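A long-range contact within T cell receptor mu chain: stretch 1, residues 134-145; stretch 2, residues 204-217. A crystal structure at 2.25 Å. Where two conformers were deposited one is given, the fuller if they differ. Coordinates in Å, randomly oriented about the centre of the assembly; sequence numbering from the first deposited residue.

Stretch 1, residues 134-145: APLSPSVFLVRD
Stretch 2, residues 204-217: SVKHLGKEIHMSHQ

Residues 134-145 enter as an extended loop and become a strand at Ser139, which runs to Asp145 (phi -93 to -148°, psi 104 to 157°). Residues 204-217 form a hairpin: strand 204-207, a type I' turn from His207 to Lys210, and strand 210-216. Four backbone hydrogen bonds pair its arms: Val205 N to Ile212 O (2.7 Å), Ile212 N to Val205 O (2.8 Å), His207 N to Lys210 O (2.9 Å) and Lys210 N to His207 O (2.9 Å). Positive phi at Gly209 (71/4) favours glycine, while Leu208 (53/41) adopts it as well. Strand 139-145 crosses strand 210-216 at -22° in nearly the same direction, the axes approaching to 6.1 Å. No backbone-to-backbone hydrogen bond links the stretches; 727 Å² is buried between them, both sides summed.

Pro135, near -55/146, places CB 3.4 Å from CD1 of Leu208 (m, t) at the exposed turn. Leu136 (t, p) points away from the hairpin, but Leu136 O lies 3.1 Å from His207 CE1. That histidine (chi1 t, chi2 -101°) is in register with Ser137, Ser137 CA lying 6.7 Å from His207 CA. Ser137 (m) reaches it through a water, which lies 2.6 Å from Ser137 OG and 2.8 Å from His207 ND1, and donates to His207 O at 2.8 Å. A small hydroxyl thus meets a polar ring without direct contact between their polar atoms.

Pro138, buried at -78/162, packs CD 3.6 Å from His207 ND1 and 4.1 Å from Ile212 CD1, and CG 4.1 Å from Val205 CG1. Its compact apolar ring touches both arms.

Val140, Leu142 and Arg144 point toward the hairpin; Ser139, Phe141 and Val143 point away. Val140 CA is 6.0 Å from His213 CA. Val140 (t) packs CG2 against Val205 CG2 (3.7 Å) and Ile212 CG2 (3.6 Å), both partners beta-branched, with chi1 t and m respectively. Val140 CG1 lies 4.3 Å from Met214 CB.

Met214 (t, t, chi3 134°) has a long unbranched chain that reaches strand 139-145, its SD 3.9 Å from Phe141 CA. Leu142 N donates a weak hydrogen bond to Met214 SD (3.6 Å, 162°). Leu142 (m, t) is buried, its apolar side chain suiting contacts on several sides: CB meets Met214 CE at 3.5 Å, CD1 approaches His216 N at 3.5 Å, and CB stands over one face of the His216 ring (chi1 m, chi2 169°), 4.2 Å from its centroid, a CH-pi contact. Arg144 (chi1 -115°, t, t, chi4 94°) is long enough to bring NH1 within 3.6 Å of His216 ND1, edge to edge.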

# COMPACT_ATOMS: atom_id res chain seq x y z
N ALA A 134 23.62 -2.07 -16.55
CA ALA A 134 25.03 -2.06 -16.18
C ALA A 134 25.19 -1.78 -14.69
O ALA A 134 24.45 -0.97 -14.13
CB ALA A 134 25.81 -1.02 -16.99
N PRO A 135 26.13 -2.44 -14.02
CA PRO A 135 26.39 -2.16 -12.60
C PRO A 135 26.69 -0.68 -12.39
O PRO A 135 27.27 -0.02 -13.25
CB PRO A 135 27.62 -3.02 -12.29
CG PRO A 135 28.30 -3.17 -13.64
CD PRO A 135 27.15 -3.35 -14.60
N LEU A 136 26.26 -0.17 -11.25
CA LEU A 136 26.32 1.26 -10.96
C LEU A 136 26.71 1.44 -9.50
O LEU A 136 25.96 1.05 -8.60
CB LEU A 136 24.96 1.92 -11.25
CG LEU A 136 24.86 3.44 -11.28
CD1 LEU A 136 25.79 3.99 -12.35
CD2 LEU A 136 23.43 3.90 -11.55
N SER A 137 27.88 2.00 -9.26
CA SER A 137 28.30 2.24 -7.88
C SER A 137 27.52 3.41 -7.30
O SER A 137 27.26 4.38 -8.00
CB SER A 137 29.79 2.55 -7.81
OG SER A 137 30.56 1.46 -8.28
N PRO A 138 27.14 3.34 -6.02
CA PRO A 138 26.42 4.46 -5.41
C PRO A 138 27.35 5.60 -5.02
O PRO A 138 28.57 5.44 -4.91
CB PRO A 138 25.82 3.83 -4.15
CG PRO A 138 26.81 2.75 -3.77
CD PRO A 138 27.26 2.19 -5.11
N SER A 139 26.73 6.76 -4.83
CA SER A 139 27.35 7.85 -4.09
C SER A 139 26.80 7.85 -2.67
O SER A 139 25.73 7.30 -2.41
CB SER A 139 27.09 9.20 -4.77
OG SER A 139 25.77 9.25 -5.28
N VAL A 140 27.56 8.44 -1.74
CA VAL A 140 27.25 8.34 -0.32
C VAL A 140 27.29 9.72 0.31
O VAL A 140 28.28 10.45 0.18
CB VAL A 140 28.24 7.39 0.40
CG1 VAL A 140 27.93 7.31 1.87
CG2 VAL A 140 28.17 6.00 -0.24
N PHE A 141 26.22 10.08 1.02
CA PHE A 141 26.11 11.39 1.65
C PHE A 141 25.68 11.22 3.09
O PHE A 141 24.74 10.47 3.37
CB PHE A 141 25.11 12.27 0.91
CG PHE A 141 25.36 12.32 -0.56
CD1 PHE A 141 26.31 13.19 -1.08
CD2 PHE A 141 24.67 11.49 -1.42
CE1 PHE A 141 26.57 13.22 -2.46
CE2 PHE A 141 24.92 11.52 -2.80
CZ PHE A 141 25.86 12.40 -3.32
N LEU A 142 26.35 11.94 4.00
CA LEU A 142 25.95 12.00 5.39
C LEU A 142 25.05 13.20 5.62
O LEU A 142 25.32 14.29 5.10
CB LEU A 142 27.16 12.09 6.31
CG LEU A 142 27.96 10.83 6.62
CD1 LEU A 142 29.25 11.22 7.34
CD2 LEU A 142 27.13 9.91 7.49
N VAL A 143 23.98 13.01 6.39
CA VAL A 143 23.08 14.09 6.77
C VAL A 143 22.78 13.93 8.25
O VAL A 143 22.65 12.81 8.75
CB VAL A 143 21.77 14.10 5.96
CG1 VAL A 143 21.06 15.45 6.15
CG2 VAL A 143 22.02 13.80 4.48
N ARG A 144 22.62 15.06 8.93
CA ARG A 144 22.43 15.09 10.37
C ARG A 144 21.22 15.93 10.74
O ARG A 144 20.87 16.90 10.05
CB ARG A 144 23.66 15.67 11.08
CG ARG A 144 24.37 14.69 11.95
CD ARG A 144 25.36 15.42 12.84
NE ARG A 144 26.20 14.48 13.58
CZ ARG A 144 27.40 14.08 13.16
NH1 ARG A 144 27.90 14.52 12.02
NH2 ARG A 144 28.10 13.23 13.90
N ASP A 145 20.56 15.54 11.82
CA ASP A 145 19.56 16.37 12.48
C ASP A 145 19.64 16.01 13.96
O ASP A 145 19.21 14.93 14.37
CB ASP A 145 18.16 16.15 11.92
CG ASP A 145 17.15 17.17 12.41
OD1 ASP A 145 17.40 18.38 12.25
OD2 ASP A 145 16.10 16.76 12.93
N SER A 204 29.99 3.82 5.62
CA SER A 204 30.83 3.01 4.76
C SER A 204 29.97 2.00 4.02
O SER A 204 29.23 1.24 4.65
CB SER A 204 31.92 2.32 5.58
OG SER A 204 32.48 1.27 4.82
N VAL A 205 30.08 1.99 2.69
CA VAL A 205 29.23 1.19 1.82
C VAL A 205 30.10 0.26 0.99
O VAL A 205 31.11 0.68 0.43
CB VAL A 205 28.37 2.09 0.91
CG1 VAL A 205 27.56 1.25 -0.08
CG2 VAL A 205 27.45 2.96 1.75
N LYS A 206 29.69 -1.00 0.91
CA LYS A 206 30.36 -2.00 0.09
C LYS A 206 29.38 -2.44 -0.98
O LYS A 206 28.25 -2.82 -0.68
CB LYS A 206 30.84 -3.18 0.94
CG LYS A 206 32.21 -2.95 1.57
CD LYS A 206 32.41 -3.83 2.79
CE LYS A 206 33.88 -3.95 3.17
NZ LYS A 206 34.28 -5.38 3.44
N HIS A 207 29.81 -2.37 -2.23
CA HIS A 207 28.92 -2.66 -3.35
C HIS A 207 29.80 -3.19 -4.47
O HIS A 207 30.74 -2.51 -4.88
CB HIS A 207 28.15 -1.39 -3.76
CG HIS A 207 27.21 -1.61 -4.90
ND1 HIS A 207 27.50 -1.24 -6.19
CD2 HIS A 207 25.97 -2.17 -4.94
CE1 HIS A 207 26.49 -1.57 -6.98
NE2 HIS A 207 25.55 -2.13 -6.24
N LEU A 208 29.52 -4.42 -4.90
CA LEU A 208 30.28 -5.11 -5.95
C LEU A 208 31.77 -5.12 -5.63
O LEU A 208 32.61 -4.90 -6.50
CB LEU A 208 30.04 -4.47 -7.32
CG LEU A 208 28.58 -4.51 -7.75
CD1 LEU A 208 28.41 -3.79 -9.05
CD2 LEU A 208 28.07 -5.94 -7.85
N GLY A 209 32.09 -5.36 -4.37
CA GLY A 209 33.48 -5.41 -3.96
C GLY A 209 34.21 -4.09 -3.94
O GLY A 209 35.42 -4.08 -3.69
N LYS A 210 33.54 -2.97 -4.22
CA LYS A 210 34.12 -1.64 -4.07
C LYS A 210 33.62 -1.02 -2.77
O LYS A 210 32.49 -1.27 -2.34
CB LYS A 210 33.76 -0.73 -5.25
N GLU A 211 34.46 -0.21 -2.14
CA GLU A 211 34.11 0.47 -0.90
C GLU A 211 33.95 1.96 -1.18
O GLU A 211 34.81 2.57 -1.82
CB GLU A 211 35.17 0.23 0.17
CG GLU A 211 34.71 0.52 1.61
CD GLU A 211 34.79 2.00 1.97
OE1 GLU A 211 34.00 2.44 2.84
OE2 GLU A 211 35.65 2.72 1.40
N ILE A 212 32.82 2.52 -0.74
CA ILE A 212 32.52 3.94 -0.87
C ILE A 212 32.15 4.44 0.51
O ILE A 212 31.58 3.70 1.32
CB ILE A 212 31.37 4.22 -1.87
CG1 ILE A 212 31.56 3.47 -3.19
CG2 ILE A 212 31.25 5.72 -2.13
CD1 ILE A 212 30.88 2.12 -3.21
N HIS A 213 32.48 5.70 0.78
CA HIS A 213 32.28 6.22 2.13
C HIS A 213 32.29 7.74 2.13
O HIS A 213 32.84 8.38 1.24
CB HIS A 213 33.35 5.69 3.09
CG HIS A 213 34.71 6.27 2.85
ND1 HIS A 213 35.64 5.66 2.03
CD2 HIS A 213 35.30 7.39 3.33
CE1 HIS A 213 36.74 6.39 2.01
NE2 HIS A 213 36.56 7.44 2.79
N MET A 214 31.66 8.30 3.17
CA MET A 214 31.78 9.70 3.57
C MET A 214 31.97 9.75 5.09
O MET A 214 31.39 8.94 5.82
CB MET A 214 30.54 10.52 3.17
CG MET A 214 30.63 12.00 3.58
SD MET A 214 29.51 13.08 2.64
CE MET A 214 28.75 14.09 3.90
N SER A 215 32.78 10.68 5.56
CA SER A 215 32.94 10.88 7.00
C SER A 215 32.87 12.35 7.34
O SER A 215 33.37 13.20 6.59
CB SER A 215 34.28 10.32 7.55
OG SER A 215 35.04 9.60 6.59
N HIS A 216 32.27 12.65 8.47
CA HIS A 216 32.34 13.97 9.08
C HIS A 216 33.34 13.86 10.23
O HIS A 216 33.04 13.23 11.25
CB HIS A 216 30.97 14.45 9.55
CG HIS A 216 30.10 14.98 8.46
ND1 HIS A 216 28.76 15.25 8.64
CD2 HIS A 216 30.38 15.30 7.17
CE1 HIS A 216 28.25 15.72 7.51
NE2 HIS A 216 29.21 15.76 6.61
N GLN A 217 34.53 14.42 10.04
CA GLN A 217 35.57 14.33 11.05
C GLN A 217 35.25 15.27 12.21
O GLN A 217 34.59 16.30 12.04
CB GLN A 217 36.95 14.66 10.47
CG GLN A 217 37.45 13.66 9.42
CD GLN A 217 37.61 12.22 9.94
OE1 GLN A 217 37.75 11.99 11.15
NE2 GLN A 217 37.60 11.26 9.02
O HOH W 1 30.13 -0.61 -6.79